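Local coordinates for GDSL-like protein (Roseburia intestinalis L1-82, PDB 6HFZ) that removes acetyl groups from acetylated beta-mannans, acting as a two-domain carbohydrate esterase of the GDSL (SGNH-hydrolase) type, at residues F37-T43 with Y55-Y60; G80-S84 with F107-D111; F117-Y121 with M154-I158. All coordinates share one frame; numbering follows the deposited sequence.

Interaction 1: residues F37-T43 with Y55-Y60; sequences FLGGSIT and YAYHVY. With ACT (acetate ion), chain E.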
loop_
_atom_site.group_PDB
_atom_site.type_symbol
_atom_site.label_atom_id
_atom_site.label_comp_id
_atom_site.label_asym_id
_atom_site.label_seq_id
_atom_site.Cartn_x
_atom_site.Cartn_y
_atom_site.Cartn_z
ATOM N N PHE A 37 -0.845 -6.669 8.374
ATOM C CA PHE A 37 -1.077 -6.709 6.930
ATOM C C PHE A 37 -1.054 -5.293 6.368
ATOM O O PHE A 37 -1.748 -4.446 6.872
ATOM C CB PHE A 37 -2.449 -7.314 6.637
ATOM C CG PHE A 37 -2.681 -8.654 7.275
ATOM C CD1 PHE A 37 -3.032 -8.745 8.615
ATOM C CD2 PHE A 37 -2.595 -9.831 6.535
ATOM C CE1 PHE A 37 -3.257 -9.969 9.205
ATOM C CE2 PHE A 37 -2.749 -11.055 7.153
ATOM C CZ PHE A 37 -3.103 -11.119 8.476
ATOM N N LEU A 38 -0.223 -5.060 5.331
ATOM C CA LEU A 38 -0.092 -3.778 4.683
ATOM C C LEU A 38 -0.344 -4.001 3.186
ATOM O O LEU A 38 0.297 -4.787 2.543
ATOM C CB LEU A 38 1.295 -3.187 4.957
ATOM C CG LEU A 38 1.556 -1.788 4.377
ATOM C CD1 LEU A 38 0.850 -0.744 5.211
ATOM C CD2 LEU A 38 3.055 -1.498 4.326
ATOM N N GLY A 39 -1.305 -3.283 2.657
ATOM C CA GLY A 39 -1.749 -3.508 1.310
ATOM C C GLY A 39 -2.845 -2.546 0.902
ATOM O O GLY A 39 -3.109 -1.574 1.618
ATOM N N GLY A 40 -3.446 -2.814 -0.281
ATOM C CA GLY A 40 -4.588 -2.092 -0.884
ATOM C C GLY A 40 -5.946 -2.625 -0.444
ATOM O O GLY A 40 -6.086 -3.135 0.675
ATOM N N SER A 41 -6.952 -2.514 -1.312
ATOM C CA SER A 41 -8.346 -2.770 -0.890
ATOM C C SER A 41 -8.597 -4.249 -0.579
ATOM O O SER A 41 -9.415 -4.575 0.283
ATOM C CB SER A 41 -9.324 -2.334 -1.916
ATOM O OG SER A 41 -9.097 -3.068 -3.081
ATOM N N ILE A 42 -7.863 -5.123 -1.261
ATOM C CA ILE A 42 -8.035 -6.582 -1.045
ATOM C C ILE A 42 -7.578 -6.918 0.372
ATOM O O ILE A 42 -8.207 -7.749 1.038
ATOM C CB ILE A 42 -7.330 -7.411 -2.134
ATOM C CG1 ILE A 42 -7.832 -7.066 -3.531
ATOM C CG2 ILE A 42 -7.431 -8.903 -1.827
ATOM C CD1 ILE A 42 -7.053 -7.755 -4.615
ATOM N N THR A 43 -6.524 -6.256 0.864
ATOM C CA THR A 43 -6.080 -6.416 2.250
ATOM C C THR A 43 -7.104 -5.771 3.199
ATOM O O THR A 43 -7.425 -6.351 4.229
ATOM C CB THR A 43 -4.660 -5.848 2.406
ATOM O OG1 THR A 43 -3.727 -6.628 1.629
ATOM C CG2 THR A 43 -4.193 -5.756 3.839
ATOM N N TYR A 55 -9.317 -12.215 3.571
ATOM C CA TYR A 55 -8.176 -13.142 3.616
ATOM C C TYR A 55 -7.358 -12.834 4.876
ATOM O O TYR A 55 -6.841 -13.732 5.499
ATOM C CB TYR A 55 -7.355 -13.102 2.315
ATOM C CG TYR A 55 -6.244 -12.090 2.300
ATOM C CD1 TYR A 55 -5.070 -12.332 2.972
ATOM C CD2 TYR A 55 -6.354 -10.903 1.593
ATOM C CE1 TYR A 55 -4.051 -11.401 3.016
ATOM C CE2 TYR A 55 -5.335 -9.966 1.605
ATOM C CZ TYR A 55 -4.195 -10.198 2.357
ATOM O OH TYR A 55 -3.211 -9.244 2.461
ATOM N N ALA A 56 -7.187 -11.536 5.211
ATOM C CA ALA A 56 -6.346 -11.115 6.307
ATOM C C ALA A 56 -6.842 -11.712 7.637
ATOM O O ALA A 56 -6.071 -12.261 8.391
ATOM C CB ALA A 56 -6.221 -9.599 6.373
ATOM N N TYR A 57 -8.156 -11.676 7.839
ATOM C CA TYR A 57 -8.715 -12.202 9.095
ATOM C C TYR A 57 -8.606 -13.731 9.089
ATOM O O TYR A 57 -8.341 -14.341 10.129
ATOM C CB TYR A 57 -10.111 -11.642 9.289
ATOM C CG TYR A 57 -10.541 -11.690 10.734
ATOM C CD1 TYR A 57 -10.210 -10.692 11.631
ATOM C CD2 TYR A 57 -11.217 -12.801 11.202
ATOM C CE1 TYR A 57 -10.580 -10.770 12.963
ATOM C CE2 TYR A 57 -11.568 -12.910 12.532
ATOM C CZ TYR A 57 -11.260 -11.893 13.407
ATOM O OH TYR A 57 -11.688 -12.009 14.703
ATOM N N HIS A 58 -8.738 -14.355 7.908
ATOM C CA HIS A 58 -8.551 -15.803 7.802
ATOM C C HIS A 58 -7.129 -16.200 8.195
ATOM O O HIS A 58 -6.915 -17.206 8.882
ATOM C CB HIS A 58 -8.902 -16.357 6.416
ATOM C CG HIS A 58 -10.361 -16.470 6.067
ATOM N ND1 HIS A 58 -11.293 -17.194 6.820
ATOM C CD2 HIS A 58 -11.036 -16.044 4.981
ATOM C CE1 HIS A 58 -12.473 -17.168 6.208
ATOM N NE2 HIS A 58 -12.342 -16.499 5.066
ATOM N N VAL A 59 -6.125 -15.417 7.778
ATOM C CA VAL A 59 -4.773 -15.722 8.137
ATOM C C VAL A 59 -4.603 -15.507 9.646
ATOM O O VAL A 59 -3.845 -16.232 10.310
ATOM C CB VAL A 59 -3.796 -14.864 7.326
ATOM C CG1 VAL A 59 -2.390 -14.878 7.875
ATOM C CG2 VAL A 59 -3.828 -15.260 5.869
ATOM N N TYR A 60 -5.218 -14.435 10.169
ATOM C CA TYR A 60 -5.154 -14.132 11.609
ATOM C C TYR A 60 -5.736 -15.332 12.379
ATOM O O TYR A 60 -5.159 -15.808 13.376
ATOM C CB TYR A 60 -5.846 -12.795 11.889
ATOM C CG TYR A 60 -6.064 -12.479 13.346
ATOM C CD1 TYR A 60 -5.006 -12.202 14.194
ATOM C CD2 TYR A 60 -7.343 -12.460 13.853
ATOM C CE1 TYR A 60 -5.217 -11.905 15.536
ATOM C CE2 TYR A 60 -7.572 -12.176 15.192
ATOM C CZ TYR A 60 -6.510 -11.897 16.021
ATOM O OH TYR A 60 -6.783 -11.613 17.332
HETATM C C ACT E . -7.594 -1.991 -4.779
HETATM O O ACT E . -8.683 -1.582 -5.291
HETATM O OXT ACT E . -6.968 -1.356 -3.926
HETATM C CH3 ACT E . -6.982 -3.290 -5.193
HETATM O O HOH W 1 -8.096 -9.079 3.650
#
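T43 and A56 bring the backbones closest, with their CA atoms 6.2 Å apart. Strand 37-39 and helix 55-60 run nearly antiparallel at 161°, and their axes are 10.6 Å apart. This is the geometry of a beta-alpha-beta crossover: helix 55-66 lies against the sheet while the chain returns from strand 32-39 to its parallel neighbour 71-78. F37 is the main apolar contact from the strand. A56 CB sits over the middle of the F37 ring, 3.7 Å from the centroid and 11° off the normal, a CH-pi contact. V59 CG1 comes to the edge of that ring, 3.9 Å from F37 CZ. Y55 turns back from the first turn of the helix. With chi1 at 90°, its CG lies between the backbone N and the carbonyl carbon, and the ring reaches toward the short helix that begins at S41. There the side chains of Y55 and I42 cross at about a right angle, with Y55 CD2 4.1 Å from I42 CG2. At the far end, Y55 OH donates to T43 OG1 over 2.8 Å, and T43 OG1 is also hydrogen-bonded to E106 OE2. A water joins the two helices: it accepts from A56 N at 3.0 Å and donates to the carbonyl oxygens of I42 and T43. S41, the probable nucleophile of the GDSL signature, follows the N-cap residue G40 and gives its N-H to acetate OXT, with S41 N and OXT 2.9 Å apart. The polar bonds from Y55 and the water all reach the short helix just beyond this serine, whereas the strand is met mainly by apolar groups, together with the A56 carbonyl oxygen at the F37 ring. The crossover helix thus probably helps to position the turn that presents S41.

Interaction 2: residues G80-S84 with F107-D111; sequences GGTTS and FSVND. With ACT (acetate ion), chain E.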
loop_
_atom_site.group_PDB
_atom_site.type_symbol
_atom_site.label_atom_id
_atom_site.label_comp_id
_atom_site.label_asym_id
_atom_site.label_seq_id
_atom_site.Cartn_x
_atom_site.Cartn_y
_atom_site.Cartn_z
ATOM N N GLY A 80 -7.714 1.041 0.547
ATOM C CA GLY A 80 -8.126 0.793 -0.813
ATOM C C GLY A 80 -7.600 1.800 -1.804
ATOM O O GLY A 80 -7.594 3.025 -1.548
ATOM N N GLY A 81 -7.203 1.283 -2.971
ATOM C CA GLY A 81 -6.822 2.063 -4.124
ATOM C C GLY A 81 -5.533 2.849 -3.909
ATOM O O GLY A 81 -5.401 3.953 -4.474
ATOM N N THR A 82 -4.584 2.262 -3.177
ATOM C CA THR A 82 -3.275 2.848 -2.941
ATOM C C THR A 82 -2.163 1.809 -3.115
ATOM O O THR A 82 -2.382 0.593 -3.101
ATOM C CB THR A 82 -3.163 3.535 -1.574
ATOM O OG1 THR A 82 -3.180 2.535 -0.573
ATOM C CG2 THR A 82 -4.251 4.568 -1.343
ATOM N N THR A 83 -0.945 2.333 -3.281
ATOM C CA THR A 83 0.212 1.568 -3.788
ATOM C C THR A 83 1.292 1.481 -2.729
ATOM O O THR A 83 1.186 2.125 -1.653
ATOM C CB THR A 83 0.788 2.274 -5.038
ATOM O OG1 THR A 83 1.378 3.525 -4.670
ATOM C CG2 THR A 83 -0.271 2.510 -6.092
ATOM N N SER A 84 2.408 0.825 -3.087
ATOM C CA SER A 84 3.573 0.733 -2.235
ATOM C C SER A 84 4.227 2.108 -2.078
ATOM O O SER A 84 4.958 2.317 -1.110
ATOM C CB SER A 84 4.565 -0.275 -2.757
ATOM O OG SER A 84 5.108 0.127 -4.009
ATOM N N PHE A 107 0.664 -5.563 -2.521
ATOM C CA PHE A 107 0.506 -4.399 -3.400
ATOM C C PHE A 107 0.590 -4.787 -4.889
ATOM O O PHE A 107 0.680 -3.921 -5.749
ATOM C CB PHE A 107 1.550 -3.319 -3.081
ATOM C CG PHE A 107 1.262 -2.506 -1.849
ATOM C CD1 PHE A 107 0.116 -1.703 -1.779
ATOM C CD2 PHE A 107 2.082 -2.580 -0.737
ATOM C CE1 PHE A 107 -0.136 -0.916 -0.658
ATOM C CE2 PHE A 107 1.762 -1.868 0.419
ATOM C CZ PHE A 107 0.690 -1.005 0.440
ATOM N N SER A 108 0.644 -6.094 -5.198
ATOM C CA SER A 108 0.916 -6.538 -6.581
ATOM C C SER A 108 -0.247 -6.334 -7.569
ATOM O O SER A 108 -0.011 -6.527 -8.787
ATOM C CB SER A 108 1.429 -7.985 -6.596
ATOM O OG SER A 108 2.530 -8.107 -5.698
ATOM N N VAL A 109 -1.458 -5.913 -7.128
ATOM C CA VAL A 109 -2.482 -5.484 -8.077
ATOM C C VAL A 109 -2.872 -4.027 -7.809
ATOM O O VAL A 109 -3.977 -3.554 -8.233
ATOM C CB VAL A 109 -3.713 -6.398 -8.080
ATOM C CG1 VAL A 109 -3.381 -7.766 -8.687
ATOM C CG2 VAL A 109 -4.349 -6.573 -6.708
ATOM N N ASN A 110 -2.000 -3.291 -7.133
ATOM C CA ASN A 110 -2.161 -1.855 -6.948
ATOM C C ASN A 110 -1.041 -1.125 -7.696
ATOM O O ASN A 110 -1.298 -0.276 -8.564
ATOM C CB ASN A 110 -2.136 -1.464 -5.467
ATOM C CG ASN A 110 -3.400 -1.859 -4.740
ATOM O OD1 ASN A 110 -3.434 -2.892 -4.067
ATOM N ND2 ASN A 110 -4.472 -1.099 -4.962
ATOM N N ASP A 111 0.197 -1.505 -7.386
ATOM C CA ASP A 111 1.387 -1.068 -8.110
ATOM C C ASP A 111 1.220 -1.474 -9.579
ATOM O O ASP A 111 0.753 -2.568 -9.856
ATOM C CB ASP A 111 2.669 -1.722 -7.593
ATOM C CG ASP A 111 3.096 -1.249 -6.215
ATOM O OD1 ASP A 111 2.235 -0.634 -5.502
ATOM O OD2 ASP A 111 4.265 -1.478 -5.862
HETATM C C ACT E . -7.594 -1.991 -4.779
HETATM O O ACT E . -8.683 -1.582 -5.291
HETATM O OXT ACT E . -6.968 -1.356 -3.926
HETATM C CH3 ACT E . -6.982 -3.290 -5.193
#
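N110 reaches across toward T82, and from CB outward its side chain meets a different partner at each step. CB lies 3.1 Å from T82 O, and CG is equally close to that carbonyl oxygen, which adjoins the amide without a well-angled bond to it. OD1 comes near the methyl carbon of the acetate. The tip, ND2, donates to acetate OXT at 2.7 Å, with an N-H...O angle of 165°. OXT also accepts from G81 N, 2.8 Å away, and from the backbone N of S41. Three N-H donors converging on one oxygen, from the serine, glycine and asparagine blocks, are consistent with the oxyanion hole of SGNH hydrolases, so OXT of the acetate, probably picked up from the crystallisation liquor, may mark where a substrate's carbonyl oxygen would lie. Next along the chain, D111 takes hold of the start of helix 84-96. Its OD1 uses the syn lone pair to accept from S84 N at 2.8 Å, nearly straight at 169°. OD2 accepts from S84 OG at 2.6 Å, 20° out of the carboxylate plane. H155 is a further partner of OD2, and the helix N terminus would probably also favour the negative charge. F107 underlies this turn: S84 N stands over one face of its ring, toward the rim, 3.7 Å from F107 CG, while T82 O approaches the ring's edge.

Interaction 3: residues F117-Y121 with M154-I158; sequences FMETY and MHGRI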
loop_
_atom_site.group_PDB
_atom_site.type_symbol
_atom_site.label_atom_id
_atom_site.label_comp_id
_atom_site.label_asym_id
_atom_site.label_seq_id
_atom_site.Cartn_x
_atom_site.Cartn_y
_atom_site.Cartn_z
ATOM N N PHE A 117 7.599 1.449 -9.538
ATOM C CA PHE A 117 7.032 0.664 -8.451
ATOM C C PHE A 117 8.003 -0.382 -7.895
ATOM O O PHE A 117 7.941 -0.711 -6.703
ATOM C CB PHE A 117 5.644 0.139 -8.862
ATOM C CG PHE A 117 4.609 1.238 -8.870
ATOM C CD1 PHE A 117 4.203 1.852 -7.689
ATOM C CD2 PHE A 117 4.045 1.677 -10.066
ATOM C CE1 PHE A 117 3.299 2.902 -7.712
ATOM C CE2 PHE A 117 3.106 2.700 -10.082
ATOM C CZ PHE A 117 2.734 3.309 -8.904
HETATM N N MSE A 118 8.917 -0.905 -8.719
HETATM C CA MSE A 118 9.989 -1.732 -8.178
HETATM C C MSE A 118 10.760 -0.926 -7.130
HETATM O O MSE A 118 11.095 -1.443 -6.058
HETATM C CB MSE A 118 10.980 -2.343 -9.167
HETATM C CG MSE A 118 11.744 -3.423 -8.456
HETATM SE SE MSE A 118 12.762 -4.530 -9.737
HETATM C CE MSE A 118 13.217 -3.095 -11.011
ATOM N N GLU A 119 11.021 0.344 -7.442
ATOM C CA GLU A 119 11.799 1.210 -6.558
ATOM C C GLU A 119 11.021 1.557 -5.279
ATOM O O GLU A 119 11.571 1.465 -4.182
ATOM C CB GLU A 119 12.237 2.464 -7.322
ATOM C CG GLU A 119 13.255 3.287 -6.553
ATOM C CD GLU A 119 13.816 4.516 -7.263
ATOM O OE1 GLU A 119 13.457 4.770 -8.438
ATOM O OE2 GLU A 119 14.582 5.247 -6.639
ATOM N N THR A 120 9.740 1.913 -5.417
ATOM C CA THR A 120 8.931 2.226 -4.233
ATOM C C THR A 120 8.767 0.974 -3.356
ATOM O O THR A 120 8.852 1.053 -2.122
ATOM C CB THR A 120 7.605 2.918 -4.558
ATOM O OG1 THR A 120 6.784 1.993 -5.287
ATOM C CG2 THR A 120 7.764 4.174 -5.390
ATOM N N TYR A 121 8.447 -0.181 -3.947
ATOM C CA TYR A 121 8.329 -1.434 -3.179
ATOM C C TYR A 121 9.640 -1.812 -2.478
ATOM O O TYR A 121 9.611 -2.283 -1.341
ATOM C CB TYR A 121 7.879 -2.518 -4.138
ATOM C CG TYR A 121 7.336 -3.796 -3.587
ATOM C CD1 TYR A 121 5.991 -3.899 -3.290
ATOM C CD2 TYR A 121 8.117 -4.948 -3.580
ATOM C CE1 TYR A 121 5.434 -5.107 -2.939
ATOM C CE2 TYR A 121 7.572 -6.162 -3.220
ATOM C CZ TYR A 121 6.225 -6.235 -2.899
ATOM O OH TYR A 121 5.626 -7.436 -2.614
HETATM N N MSE A 154 8.020 -7.307 -10.989
HETATM C CA MSE A 154 8.796 -6.316 -10.246
HETATM C C MSE A 154 8.959 -6.728 -8.793
HETATM O O MSE A 154 10.058 -6.694 -8.229
HETATM C CB MSE A 154 8.219 -4.883 -10.317
HETATM C CG MSE A 154 8.032 -4.311 -11.692
HETATM SE SE MSE A 154 9.765 -4.072 -12.611
HETATM C CE MSE A 154 9.488 -5.663 -13.731
ATOM N N HIS A 155 7.846 -7.101 -8.159
ATOM C CA HIS A 155 7.864 -7.407 -6.742
ATOM C C HIS A 155 8.715 -8.648 -6.426
ATOM O O HIS A 155 9.362 -8.742 -5.354
ATOM C CB HIS A 155 6.446 -7.492 -6.223
ATOM C CG HIS A 155 5.731 -6.185 -6.307
ATOM N ND1 HIS A 155 4.357 -6.091 -6.128
ATOM C CD2 HIS A 155 6.187 -4.928 -6.492
ATOM C CE1 HIS A 155 4.017 -4.807 -6.250
ATOM N NE2 HIS A 155 5.117 -4.069 -6.425
ATOM N N GLY A 156 8.664 -9.622 -7.328
ATOM C CA GLY A 156 9.401 -10.870 -7.184
ATOM C C GLY A 156 10.909 -10.667 -7.228
ATOM O O GLY A 156 11.655 -11.444 -6.599
ATOM N N ARG A 157 11.367 -9.693 -8.008
ATOM C CA ARG A 157 12.794 -9.351 -8.064
ATOM C C ARG A 157 13.250 -8.877 -6.696
ATOM O O ARG A 157 14.383 -9.188 -6.267
ATOM C CB ARG A 157 13.094 -8.278 -9.105
ATOM C CG ARG A 157 12.897 -8.766 -10.528
ATOM C CD ARG A 157 12.954 -7.619 -11.527
ATOM N NE ARG A 157 13.045 -8.115 -12.896
ATOM C CZ ARG A 157 12.681 -7.438 -13.986
ATOM N NH1 ARG A 157 12.382 -6.152 -13.910
ATOM N NH2 ARG A 157 12.576 -8.071 -15.147
ATOM N N ILE A 158 12.379 -8.135 -6.004
ATOM C CA ILE A 158 12.662 -7.706 -4.628
ATOM C C ILE A 158 12.597 -8.890 -3.668
ATOM O O ILE A 158 13.449 -9.000 -2.770
ATOM C CB ILE A 158 11.721 -6.559 -4.192
ATOM C CG1 ILE A 158 11.869 -5.356 -5.118
ATOM C CG2 ILE A 158 11.929 -6.204 -2.727
ATOM C CD1 ILE A 158 13.318 -4.919 -5.399
#
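F117 touches H155 through its backbone: its carbonyl oxygen lies at the edge of the imidazole, 4.4 Å from NE2. One residue on, M118 fits among three side chains of the partner helix. Both M118 and M154 are selenomethionines, and their CB atoms meet at 3.9 Å where the side chains cross at about a right angle. M118 CG reaches I158 CD1 at 3.7 Å. In the conformer described here, the bend at chi3 sets SE against R157 CD, but M118 also has a second conformer, so the position of its tip is less certain. The two segments belong to helices 115-129 and 152-161, successive connections of the parallel sheet in this SGNH-type alpha/beta domain: the first leads from strand 102-106 to 136-141, the second from 136-141 on to 166-168. Their local axes approach to 9.1 Å and cross at -40°. A turn beyond F117 comes Y121. Its chi1 of -164° places CG opposite the backbone N and sends the ring between the helices, where it lies flat on H155. The centroids of this face-to-face stack are 3.5 Å apart and the planes only 7° from parallel, with H155 CD2 over the middle of the phenol ring. I158 CB closes on the phenol's edge, 4.0 Å from Y121 CD2. H155 is bonded through ND1 to S108 OG and through NE2 to D111 OD2, which fixes the rotation of the imidazole under Y121; the aspartate would probably favour a proton on NE2.

How the interactions relate
Following the chain from the N terminus, the three contacts close in series; none nests in another and none crosses. Interaction 1 closes a short loop, joining the end of strand 32-39 to the helix that leads to strand 71-78. Interaction 2 then brings together the loops after strands 71-78 and 102-106, a span that includes helix 84-96. Interaction 3 closes the longest excursion, pairing helices on either side of strand 136-141 in sequence. Interactions 1 and 2 touch directly and share the acetate. Interactions 2 and 3 meet through H155, whereas 1 and 3 stay about 8 Å apart at their nearest atoms, so interaction 2 links the probable active-site loops to helices 115-129 and 152-161.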